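PDB 6RSX: regulatory Subunit of Protein Kinase A (cAMP-dependent) from Euglena gracilis from Euglena gracilis, which binds cyclic AMP in two cyclic nucleotide-binding domains and, as in related regulatory subunits, probably restrains the kinase's catalytic subunit until the nucleotide arrives. Local coordinates for residues E77-Y82 with T122-S127; E50-V55 with R145-T150. All blocks are in the same frame, centred on the assembly; numbering follows the deposited sequence. Where two conformers were deposited one is given.

Contact 1 of 2, residues E77-Y82 with T122-S127; sequences EGDNFY and TPRAAS. With CMP (adenosine-3',5'-cyclic-monophosphate), chain B.
Where E77-Y82 runs past T122-S127 the two segments come nearest at E77 and P123, CA to CA 5.1 Å, and then at G78 and R124. The loop 122-127 closes the phosphate-binding cassette of a cyclic nucleotide-binding domain, and E77-Y82 backs its phosphate arginine, R124. CG lies anti to the carbonyl carbon (chi1 -61°) and the chain bends at chi2, which carries the guanidinium between the cyclic phosphate and E77-Y82. NH1 gives a hydrogen bond to CMP O1P at 2.8 Å and another to the G114 carbonyl. NH2 works the far end: it forms a salt bridge to D79 OD1 at 2.9 Å and a straighter bond to N80 O, used in its carbonyl plane on a lone pair. G78 CA lies over one face of the guanidinium. The N80 backbone N-H also donates to D79 OD1, arriving from the opposite face of the carboxylate to NH2, so this second-shell acid is held while it steadies the arginine. A leucine in place of R124 would probably leave the phosphate without its counter-charge and D79 without its salt-bridge mate. Beyond the arginine, A125 N donates to CMP O2P, and water 2 joins G78 N to T122 O. R124 NE donates to water 1 at 2.8 Å, and this water in turn donates to E77 O.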
ATOM      1  N   GLU A  77     -20.356   5.316 -15.250  1.00 29.41           N
ATOM      2  CA  GLU A  77     -19.537   6.529 -15.236  1.00 27.65           C
ATOM      3  C   GLU A  77     -19.102   6.856 -13.800  1.00 31.14           C
ATOM      4  O   GLU A  77     -19.912   6.775 -12.884  1.00 32.71           O
ATOM      5  CB  GLU A  77     -20.361   7.696 -15.818  1.00 32.19           C
ATOM      6  CG  GLU A  77     -19.683   9.037 -15.667  1.00 32.99           C
ATOM      7  CD  GLU A  77     -20.549  10.193 -16.247  1.00 36.35           C
ATOM      8  OE1 GLU A  77     -21.788  10.057 -16.331  1.00 37.94           O
ATOM      9  OE2 GLU A  77     -19.972  11.233 -16.529  1.00 42.09           O
ATOM     10  N   GLY A  78     -17.846   7.266 -13.610  1.00 31.14           N
ATOM     11  CA  GLY A  78     -17.367   7.598 -12.259  1.00 35.93           C
ATOM     12  C   GLY A  78     -18.048   8.843 -11.686  1.00 38.60           C
ATOM     13  O   GLY A  78     -18.369   9.796 -12.408  1.00 37.80           O
ATOM     14  N   ASP A  79     -18.318   8.819 -10.377  1.00 32.98           N
ATOM     15  CA  ASP A  79     -18.763  10.026  -9.674  1.00 34.95           C
ATOM     16  C   ASP A  79     -17.894  10.289  -8.452  1.00 40.97           C
ATOM     17  O   ASP A  79     -17.228  11.324  -8.388  1.00 34.55           O
ATOM     18  CB  ASP A  79     -20.248   9.973  -9.266  1.00 38.21           C
ATOM     19  CG  ASP A  79     -20.687   8.638  -8.627  1.00 47.14           C
ATOM     20  OD1 ASP A  79     -19.859   7.769  -8.218  1.00 38.84           O
ATOM     21  OD2 ASP A  79     -21.927   8.467  -8.504  1.00 45.01           O
ATOM     22  N   ASN A  80     -17.833   9.339  -7.509  1.00 31.05           N
ATOM     23  CA  ASN A  80     -17.167   9.575  -6.231  1.00 33.24           C
ATOM     24  C   ASN A  80     -16.000   8.619  -5.986  1.00 31.41           C
ATOM     25  O   ASN A  80     -15.847   7.592  -6.652  1.00 30.28           O
ATOM     26  CB  ASN A  80     -18.155   9.415  -5.063  1.00 34.87           C
ATOM     27  CG  ASN A  80     -19.350  10.368  -5.156  1.00 37.15           C
ATOM     28  OD1 ASN A  80     -19.210  11.567  -5.417  1.00 35.64           O
ATOM     29  ND2 ASN A  80     -20.541   9.824  -4.914  1.00 37.17           N
ATOM     30  N   PHE A  81     -15.155   9.018  -5.038  1.00 27.96           N
ATOM     31  CA  PHE A  81     -14.128   8.180  -4.440  1.00 29.59           C
ATOM     32  C   PHE A  81     -14.527   7.886  -2.991  1.00 32.35           C
ATOM     33  O   PHE A  81     -15.021   8.781  -2.289  1.00 33.05           O
ATOM     34  CB  PHE A  81     -12.784   8.911  -4.523  1.00 30.20           C
ATOM     35  CG  PHE A  81     -11.664   8.221  -3.814  1.00 31.24           C
ATOM     36  CD1 PHE A  81     -11.122   7.064  -4.317  1.00 31.06           C
ATOM     37  CD2 PHE A  81     -11.047   8.843  -2.766  1.00 36.68           C
ATOM     38  CE1 PHE A  81     -10.007   6.423  -3.672  1.00 33.09           C
ATOM     39  CE2 PHE A  81      -9.950   8.228  -2.124  1.00 41.58           C
ATOM     40  CZ  PHE A  81      -9.422   7.048  -2.611  1.00 34.39           C
ATOM     41  N   TYR A  82     -14.353   6.628  -2.544  1.00 28.55           N
ATOM     42  CA  TYR A  82     -14.918   6.197  -1.270  1.00 30.73           C
ATOM     43  C   TYR A  82     -13.850   5.625  -0.344  1.00 29.92           C
ATOM     44  O   TYR A  82     -12.896   4.980  -0.800  1.00 27.26           O
ATOM     45  CB  TYR A  82     -15.997   5.096  -1.462  1.00 29.20           C
ATOM     46  CG  TYR A  82     -17.202   5.567  -2.268  1.00 30.97           C
ATOM     47  CD1 TYR A  82     -18.256   6.209  -1.637  1.00 33.73           C
ATOM     48  CD2 TYR A  82     -17.302   5.295  -3.639  1.00 32.77           C
ATOM     49  CE1 TYR A  82     -19.385   6.628  -2.349  1.00 35.94           C
ATOM     50  CE2 TYR A  82     -18.414   5.713  -4.366  1.00 29.64           C
ATOM     51  CZ  TYR A  82     -19.459   6.361  -3.712  1.00 34.42           C
ATOM     52  OH  TYR A  82     -20.577   6.760  -4.388  1.00 36.69           O
ATOM     53  N   THR A 122     -12.033   6.465 -17.218  1.00 35.02           N
ATOM     54  CA  THR A 122     -12.513   5.166 -17.662  1.00 31.76           C
ATOM     55  C   THR A 122     -13.818   4.825 -16.946  1.00 30.37           C
ATOM     56  O   THR A 122     -14.081   5.335 -15.853  1.00 33.35           O
ATOM     57  CB  THR A 122     -11.476   4.078 -17.361  1.00 37.98           C
ATOM     58  OG1 THR A 122     -11.045   4.215 -15.996  1.00 35.64           O
ATOM     59  CG2 THR A 122     -10.252   4.186 -18.287  1.00 37.90           C
ATOM     60  N   PRO A 123     -14.678   3.997 -17.530  1.00 32.44           N
ATOM     61  CA  PRO A 123     -15.822   3.471 -16.780  1.00 29.72           C
ATOM     62  C   PRO A 123     -15.316   2.660 -15.592  1.00 27.23           C
ATOM     63  O   PRO A 123     -14.203   2.135 -15.627  1.00 30.74           O
ATOM     64  CB  PRO A 123     -16.508   2.531 -17.771  1.00 32.63           C
ATOM     65  CG  PRO A 123     -15.994   3.005 -19.166  1.00 36.30           C
ATOM     66  CD  PRO A 123     -14.556   3.370 -18.859  1.00 35.70           C
ATOM     67  N   ARG A 124     -16.158   2.526 -14.567  1.00 26.11           N
ATOM     68  CA  ARG A 124     -15.737   1.694 -13.398  1.00 25.93           C
ATOM     69  C   ARG A 124     -15.217   0.326 -13.827  1.00 29.81           C
ATOM     70  O   ARG A 124     -15.841  -0.395 -14.621  1.00 28.67           O
ATOM     71  CB  ARG A 124     -16.916   1.480 -12.436  1.00 28.25           C
ATOM     72  CG  ARG A 124     -17.562   2.713 -11.785  1.00 30.73           C
ATOM     73  CD  ARG A 124     -16.554   3.590 -11.026  1.00 29.08           C
ATOM     74  NE  ARG A 124     -17.254   4.616 -10.259  1.00 27.53           N
ATOM     75  CZ  ARG A 124     -16.639   5.450  -9.440  1.00 28.61           C
ATOM     76  NH1 ARG A 124     -15.310   5.351  -9.303  1.00 29.53           N
ATOM     77  NH2 ARG A 124     -17.368   6.335  -8.732  1.00 27.82           N
ATOM     78  N   ALA A 125     -14.101  -0.114 -13.213  1.00 28.36           N
ATOM     79  CA  ALA A 125     -13.485  -1.405 -13.537  1.00 29.24           C
ATOM     80  C   ALA A 125     -14.054  -2.602 -12.747  1.00 27.10           C
ATOM     81  O   ALA A 125     -13.723  -3.753 -13.046  1.00 30.75           O
ATOM     82  CB  ALA A 125     -11.953  -1.323 -13.309  1.00 33.97           C
ATOM     83  N   ALA A 126     -14.882  -2.352 -11.741  1.00 30.38           N
ATOM     84  CA  ALA A 126     -15.413  -3.409 -10.906  1.00 30.89           C
ATOM     85  C   ALA A 126     -16.719  -2.914 -10.326  1.00 30.42           C
ATOM     86  O   ALA A 126     -16.931  -1.703 -10.186  1.00 29.47           O
ATOM     87  CB  ALA A 126     -14.403  -3.749  -9.792  1.00 29.36           C
ATOM     88  N   SER A 127     -17.576  -3.864  -9.961  1.00 28.97           N
ATOM     89  CA  SER A 127     -18.683  -3.564  -9.077  1.00 26.62           C
ATOM     90  C   SER A 127     -18.216  -3.666  -7.623  1.00 29.11           C
ATOM     91  O   SER A 127     -17.346  -4.488  -7.288  1.00 29.44           O
ATOM     92  CB  SER A 127     -19.828  -4.547  -9.316  1.00 30.45           C
ATOM     93  OG  SER A 127     -20.334  -4.462 -10.675  1.00 31.67           O
TER
HETATM   94  P   CMP B 501     -12.938   2.317 -10.316  1.00 30.07           P
HETATM   95  O1P CMP B 501     -13.233   3.855 -10.348  1.00 30.96           O
HETATM   96  O2P CMP B 501     -12.609   1.530 -11.514  1.00 26.91           O
HETATM   97  O5' CMP B 501     -14.236   1.567  -9.734  1.00 28.73           O
HETATM   98  C5' CMP B 501     -14.141   0.254  -9.184  1.00 31.06           C
HETATM   99  C4' CMP B 501     -13.020   0.280  -8.187  1.00 29.54           C
HETATM  100  O4' CMP B 501     -12.712  -0.991  -7.600  1.00 30.66           O
HETATM  101  C3' CMP B 501     -11.698   0.690  -8.781  1.00 30.37           C
HETATM  102  O3' CMP B 501     -11.696   2.044  -9.174  1.00 29.99           O
HETATM  103  C2' CMP B 501     -10.709   0.331  -7.668  1.00 30.34           C
HETATM  104  O2' CMP B 501     -10.666   1.402  -6.738  1.00 31.14           O
HETATM  105  C1' CMP B 501     -11.414  -0.892  -7.016  1.00 31.51           C
HETATM  106  N9  CMP B 501     -10.738  -2.165  -7.236  1.00 31.24           N
HETATM  107  C8  CMP B 501     -10.446  -3.084  -6.252  1.00 32.51           C
HETATM  108  N7  CMP B 501      -9.890  -4.138  -6.820  1.00 32.42           N
HETATM  109  C5  CMP B 501      -9.793  -3.871  -8.130  1.00 34.07           C
HETATM  110  C6  CMP B 501      -9.255  -4.648  -9.119  1.00 36.45           C
HETATM  111  N6  CMP B 501      -8.645  -5.956  -9.083  1.00 39.36           N
HETATM  112  N1  CMP B 501      -9.207  -4.230 -10.364  1.00 34.87           N
HETATM  113  C2  CMP B 501      -9.759  -3.010 -10.649  1.00 34.70           C
HETATM  114  N3  CMP B 501     -10.293  -2.204  -9.673  1.00 31.25           N
HETATM  115  C4  CMP B 501     -10.317  -2.663  -8.402  1.00 32.91           C
HETATM  116  O   HOH W   1     -19.932   5.305 -10.397  1.00 34.78           O
HETATM  117  O   HOH W   2     -15.986   7.404 -15.822  1.00 32.50           O

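Contact 2 of 2, residues E50-V55 with R145-T150; sequences EDSLEV and RRILLT
I147 and V55, with S52 one helical turn before V55, carry this contact between helix 50-59 and the end of helix 141-147. The backbones approach most closely at S52 and I147, 6.0 Å between their CA atoms. I147 turns its CB and CG2 to the partner helix: with CG1 placed between N and C (chi1 70°), CG2 is left directed at V55. V55 meets it with CG1, 4.0 Å from I147 CG2, the two side chains running antiparallel alongside one another. The same methyl of V55 is also approached by R146, whose chain, bent at chi2 and chi3, lies across V55, nearly perpendicular to it; in one of its two conformers R146 brings NH1 to 3.8 Å from V55 CG1, a contact that may not hold in the other. S52 packs its OG against I147 CB at 4.0 Å and is tied to the same residue through solvent: water 3 lies 2.6 Å from S52 OG and donates to I147 O at 2.7 Å. The polar link thus runs beside the apolar one, and I147 O also accepts from Q151 NE2. V55 reaches on to T143, one turn earlier in helix 141-147, while L148 rests on L48 in the loop before helix 50-59; the contact therefore joins helix 50-59 to the end of helix 141-147, which follows strand 134-140 and comes just before helix 149-165.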
ATOM      1  N   GLU A  50      -1.062  19.342   4.870  1.00 58.62           N
ATOM      2  CA  GLU A  50      -2.064  19.848   5.804  1.00 64.12           C
ATOM      3  C   GLU A  50      -3.155  20.645   5.100  1.00 61.09           C
ATOM      4  O   GLU A  50      -4.323  20.583   5.497  1.00 56.72           O
ATOM      5  CB  GLU A  50      -1.394  20.701   6.878  1.00 77.32           C
ATOM      6  CG  GLU A  50      -2.328  21.138   8.002  1.00 85.84           C
ATOM      7  CD  GLU A  50      -1.764  20.805   9.369  1.00 99.55           C
ATOM      8  OE1 GLU A  50      -2.554  20.634  10.326  1.00100.77           O
ATOM      9  OE2 GLU A  50      -0.522  20.704   9.480  1.00105.53           O
ATOM     10  N   ASP A  51      -2.796  21.424   4.078  1.00 59.92           N
ATOM     11  CA  ASP A  51      -3.793  22.234   3.383  1.00 62.87           C
ATOM     12  C   ASP A  51      -4.811  21.355   2.669  1.00 49.42           C
ATOM     13  O   ASP A  51      -6.020  21.618   2.710  1.00 45.94           O
ATOM     14  CB  ASP A  51      -3.110  23.170   2.387  1.00 64.83           C
ATOM     15  CG  ASP A  51      -2.920  24.569   2.941  1.00 83.02           C
ATOM     16  OD1 ASP A  51      -3.164  24.765   4.152  1.00 86.35           O
ATOM     17  OD2 ASP A  51      -2.536  25.473   2.162  1.00 88.54           O
ATOM     18  N   SER A  52      -4.333  20.321   1.983  1.00 54.35           N
ATOM     19  CA  SER A  52      -5.241  19.374   1.351  1.00 45.56           C
ATOM     20  C   SER A  52      -6.070  18.631   2.391  1.00 48.04           C
ATOM     21  O   SER A  52      -7.250  18.344   2.163  1.00 45.20           O
ATOM     22  CB  SER A  52      -4.449  18.400   0.484  1.00 56.95           C
ATOM     23  OG  SER A  52      -3.976  19.053  -0.678  1.00 57.81           O
ATOM     24  N   LEU A  53      -5.471  18.301   3.544  1.00 48.57           N
ATOM     25  CA  LEU A  53      -6.236  17.616   4.581  1.00 43.69           C
ATOM     26  C   LEU A  53      -7.391  18.478   5.052  1.00 45.60           C
ATOM     27  O   LEU A  53      -8.501  17.979   5.276  1.00 43.10           O
ATOM     28  CB  LEU A  53      -5.330  17.229   5.755  1.00 48.92           C
ATOM     29  CG  LEU A  53      -4.394  16.064   5.452  1.00 54.34           C
ATOM     30  CD1 LEU A  53      -3.636  15.689   6.697  1.00 55.04           C
ATOM     31  CD2 LEU A  53      -5.183  14.887   4.954  1.00 47.36           C
ATOM     32  N   GLU A  54      -7.166  19.792   5.159  1.00 47.50           N
ATOM     33  CA  GLU A  54      -8.260  20.692   5.497  1.00 47.14           C
ATOM     34  C   GLU A  54      -9.386  20.581   4.479  1.00 41.77           C
ATOM     35  O   GLU A  54     -10.571  20.675   4.832  1.00 45.61           O
ATOM     36  CB  GLU A  54      -7.747  22.133   5.575  1.00 62.76           C
ATOM     37  CG  GLU A  54      -8.260  22.944   6.763  1.00 66.58           C
ATOM     38  CD  GLU A  54      -9.638  23.542   6.544  1.00 73.49           C
ATOM     39  OE1 GLU A  54     -10.154  23.492   5.400  1.00 77.73           O
ATOM     40  OE2 GLU A  54     -10.212  24.069   7.525  1.00 81.83           O
ATOM     41  N   VAL A  55      -9.042  20.405   3.199  1.00 44.04           N
ATOM     42  CA  VAL A  55     -10.084  20.237   2.190  1.00 41.65           C
ATOM     43  C   VAL A  55     -10.829  18.926   2.414  1.00 39.72           C
ATOM     44  O   VAL A  55     -12.062  18.871   2.343  1.00 38.38           O
ATOM     45  CB  VAL A  55      -9.480  20.302   0.778  1.00 46.18           C
ATOM     46  CG1 VAL A  55     -10.532  19.963  -0.250  1.00 43.28           C
ATOM     47  CG2 VAL A  55      -8.888  21.673   0.515  1.00 48.83           C
ATOM     48  N   ARG A 145     -10.144  15.407  -7.913  1.00 38.86           N
ATOM     49  CA  ARG A 145      -9.250  15.948  -8.936  1.00 41.86           C
ATOM     50  C   ARG A 145      -8.344  17.036  -8.377  1.00 41.84           C
ATOM     51  O   ARG A 145      -7.177  17.135  -8.771  1.00 47.52           O
ATOM     52  CB  ARG A 145     -10.058  16.480 -10.129  1.00 42.68           C
ATOM     53  CG  ARG A 145     -10.724  15.348 -10.914  1.00 54.19           C
ATOM     54  CD  ARG A 145     -11.327  15.805 -12.236  1.00 61.05           C
ATOM     55  NE  ARG A 145     -10.316  15.808 -13.290  1.00 70.44           N
ATOM     56  CZ  ARG A 145      -9.931  14.730 -13.969  1.00 72.31           C
ATOM     57  NH1 ARG A 145      -9.003  14.837 -14.919  1.00 70.80           N
ATOM     58  NH2 ARG A 145     -10.477  13.542 -13.708  1.00 63.40           N
ATOM     59  N   ARG A 146      -8.861  17.860  -7.463  0.61 40.33           N
ATOM     60  CA  ARG A 146      -8.043  18.920  -6.884  0.61 44.43           C
ATOM     61  C   ARG A 146      -6.899  18.373  -6.040  0.61 42.90           C
ATOM     62  O   ARG A 146      -5.754  18.817  -6.190  0.61 42.89           O
ATOM     63  CB  ARG A 146      -8.907  19.854  -6.041  0.61 43.56           C
ATOM     64  CG  ARG A 146      -9.836  20.704  -6.877  0.61 48.61           C
ATOM     65  CD  ARG A 146      -9.928  22.101  -6.315  0.61 51.93           C
ATOM     66  NE  ARG A 146     -10.717  22.182  -5.093  0.61 53.34           N
ATOM     67  CZ  ARG A 146     -10.244  22.570  -3.915  0.61 48.84           C
ATOM     68  NH1 ARG A 146     -11.059  22.640  -2.873  0.61 46.32           N
ATOM     69  NH2 ARG A 146      -8.963  22.897  -3.784  0.61 55.49           N
ATOM     70  N   ILE A 147      -7.174  17.423  -5.143  1.00 41.22           N
ATOM     71  CA  ILE A 147      -6.213  17.067  -4.097  1.00 43.18           C
ATOM     72  C   ILE A 147      -5.529  15.710  -4.257  1.00 42.51           C
ATOM     73  O   ILE A 147      -4.445  15.519  -3.681  1.00 43.12           O
ATOM     74  CB  ILE A 147      -6.861  17.155  -2.706  1.00 44.50           C
ATOM     75  CG1 ILE A 147      -7.867  16.033  -2.537  1.00 48.83           C
ATOM     76  CG2 ILE A 147      -7.518  18.523  -2.491  1.00 50.67           C
ATOM     77  CD1 ILE A 147      -8.366  15.947  -1.124  1.00 54.70           C
ATOM     78  N   LEU A 148      -6.092  14.766  -5.000  1.00 41.09           N
ATOM     79  CA  LEU A 148      -5.497  13.434  -5.081  1.00 39.81           C
ATOM     80  C   LEU A 148      -5.038  13.021  -6.474  1.00 40.96           C
ATOM     81  O   LEU A 148      -4.134  12.188  -6.576  1.00 40.65           O
ATOM     82  CB  LEU A 148      -6.484  12.374  -4.550  1.00 41.55           C
ATOM     83  CG  LEU A 148      -6.584  12.229  -3.034  1.00 43.39           C
ATOM     84  CD1 LEU A 148      -7.776  11.346  -2.660  1.00 49.23           C
ATOM     85  CD2 LEU A 148      -5.266  11.634  -2.512  1.00 45.11           C
ATOM     86  N   LEU A 149      -5.612  13.585  -7.550  1.00 40.33           N
ATOM     87  CA  LEU A 149      -5.429  12.977  -8.868  1.00 38.07           C
ATOM     88  C   LEU A 149      -3.969  13.038  -9.326  1.00 43.55           C
ATOM     89  O   LEU A 149      -3.403  12.027  -9.770  1.00 40.88           O
ATOM     90  CB  LEU A 149      -6.370  13.644  -9.898  1.00 40.71           C
ATOM     91  CG  LEU A 149      -6.308  13.037 -11.302  1.00 41.57           C
ATOM     92  CD1 LEU A 149      -7.596  13.275 -12.089  1.00 49.63           C
ATOM     93  CD2 LEU A 149      -5.129  13.654 -12.023  1.00 46.86           C
ATOM     94  N   THR A 150      -3.340  14.214  -9.216  0.63 43.62           N
ATOM     95  CA  THR A 150      -2.033  14.424  -9.836  0.63 42.95           C
ATOM     96  C   THR A 150      -0.971  13.530  -9.213  0.63 43.40           C
ATOM     97  O   THR A 150      -0.294  12.764  -9.905  0.63 42.58           O
ATOM     98  CB  THR A 150      -1.617  15.892  -9.717  0.63 42.43           C
ATOM     99  OG1 THR A 150      -2.580  16.712 -10.382  0.63 50.60           O
ATOM    100  CG2 THR A 150      -0.253  16.093 -10.352  0.63 41.06           C
TER
HETATM  101  O   HOH W   3      -2.986  17.435  -2.439  1.00 49.11           O

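Overall arrangement
Contacts 1 and 2 belong to the same half of the molecule, their centres about 19 Å apart, and sequence segments 77-82 and 122-127 both fall between the two partners of contact 2. Contact 1 is part of the cAMP pocket of the first domain, whereas contact 2 joins helices that do not line the pocket. The two touch directly: F81 CE2 of contact 1 packs on L148 CD1 of contact 2 at 3.8 Å. F81 also meets the ring of F144 and packs on E115 and L118 of helix 115-120, and E115 itself binds the nucleotide. A packed path thus runs from the nucleotide pocket to the helices, consistent with ligand-linked helix movement in related regulatory subunits.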